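Local coordinates for protein CEL61B (Hypocrea jecorina, PDB 2VTC) that oxidatively cleaves the glycosidic bonds of cellulose as a copper-dependent AA9 lytic polysaccharide monooxygenase, at residues G64-S67 / P68-T72. Sequence-based numbering, arbitrary orientation.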
# COMPACT_ATOMS: atom_id res chain seq x y z
N GLY A 64 -11.26 -5.51 -4.95
CA GLY A 64 -11.38 -4.30 -5.79
C GLY A 64 -10.60 -3.09 -5.28
O GLY A 64 -9.59 -3.25 -4.60
N PHE A 65 -11.09 -1.91 -5.64
CA PHE A 65 -10.31 -0.67 -5.53
C PHE A 65 -11.09 0.50 -4.91
O PHE A 65 -12.32 0.44 -4.74
CB PHE A 65 -9.77 -0.28 -6.94
CG PHE A 65 -10.86 -0.14 -7.98
CD1 PHE A 65 -11.53 1.07 -8.15
CD2 PHE A 65 -11.22 -1.22 -8.78
CE1 PHE A 65 -12.56 1.20 -9.10
CE2 PHE A 65 -12.23 -1.09 -9.73
CZ PHE A 65 -12.88 0.11 -9.88
N ILE A 66 -10.35 1.56 -4.55
CA ILE A 66 -10.88 2.84 -4.08
C ILE A 66 -10.73 3.81 -5.24
O ILE A 66 -9.67 3.80 -5.89
CB ILE A 66 -10.08 3.34 -2.81
CG1 ILE A 66 -10.06 2.25 -1.73
CG2 ILE A 66 -10.60 4.66 -2.28
CD1 ILE A 66 -11.43 1.76 -1.30
N SER A 67 -11.76 4.61 -5.51
CA SER A 67 -11.79 5.50 -6.69
C SER A 67 -11.49 6.96 -6.31
O SER A 67 -11.54 7.32 -5.13
CB SER A 67 -13.15 5.40 -7.43
OG SER A 67 -13.39 4.05 -7.82
N PRO A 68 -11.09 7.80 -7.28
CA PRO A 68 -10.83 9.21 -6.99
C PRO A 68 -11.95 9.95 -6.24
O PRO A 68 -11.66 10.87 -5.45
CB PRO A 68 -10.54 9.81 -8.38
CG PRO A 68 -9.97 8.67 -9.12
CD PRO A 68 -10.76 7.46 -8.68
N ASP A 69 -13.21 9.56 -6.47
CA ASP A 69 -14.33 10.17 -5.74
C ASP A 69 -14.34 9.76 -4.25
O ASP A 69 -15.19 10.23 -3.48
CB ASP A 69 -15.69 9.91 -6.42
CG ASP A 69 -16.03 8.43 -6.59
OD1 ASP A 69 -15.33 7.53 -6.08
OD2 ASP A 69 -17.07 8.13 -7.26
N GLN A 70 -13.40 8.89 -3.88
CA GLN A 70 -13.24 8.47 -2.48
C GLN A 70 -11.90 8.95 -1.87
O GLN A 70 -11.54 8.52 -0.78
CB GLN A 70 -13.33 6.97 -2.37
CG GLN A 70 -14.66 6.39 -2.83
CD GLN A 70 -14.65 4.90 -2.81
OE1 GLN A 70 -14.04 4.25 -3.66
NE2 GLN A 70 -15.30 4.32 -1.79
N TYR A 71 -11.17 9.81 -2.58
CA TYR A 71 -9.85 10.24 -2.09
C TYR A 71 -9.86 11.06 -0.79
O TYR A 71 -8.81 11.23 -0.17
CB TYR A 71 -9.06 11.00 -3.17
CG TYR A 71 -8.49 10.18 -4.32
CD1 TYR A 71 -8.41 8.78 -4.30
CD2 TYR A 71 -7.96 10.85 -5.44
CE1 TYR A 71 -7.85 8.06 -5.38
CE2 TYR A 71 -7.40 10.14 -6.50
CZ TYR A 71 -7.33 8.77 -6.47
OH TYR A 71 -6.79 8.04 -7.51
N THR A 72 -11.03 11.59 -0.38
CA THR A 72 -11.11 12.34 0.88
C THR A 72 -11.83 11.56 1.99
O THR A 72 -12.14 12.15 3.02
CB THR A 72 -11.81 13.71 0.71
OG1 THR A 72 -13.20 13.51 0.39
CG2 THR A 72 -11.12 14.54 -0.38
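A short 3-10 turn, P68-Q70, starts where S67 and Q70 join through two hydrogen bonds. Q70 N donates to S67 O (2.7 Å), and Y71 N repeats the i to i+3 step onto P68 O. In the other direction S67 N gives an almost straight bond (170°) to Q70 OE1 at 3.0 Å. With CG beside its own backbone N (chi1 -61°) and the chain extended beyond it, the Q70 side chain folds back over the preceding residues, so that its amide oxygen accepts the N-H of the residue three before it. Its CB rests 3.6 Å from I66 CG2, the two side chains crossing at about a right angle. D69 OD1 comes within 3.3 Å of S67 CB. The turn belongs to the loop between helices 38-47 and 75-78 of the AA9 fold; F65, just ahead of it, packs against Y195, a ligand of the catalytic copper, whose site holds nickel in this crystal. S67 OG meets the F65 ring edge in plane, 3.2 Å from CE1. P68 CA lies over the centre of one face of the Y71 ring, 3.3 Å above its plane, while Y71 OH bonds to N194, whose backbone also pairs with I66.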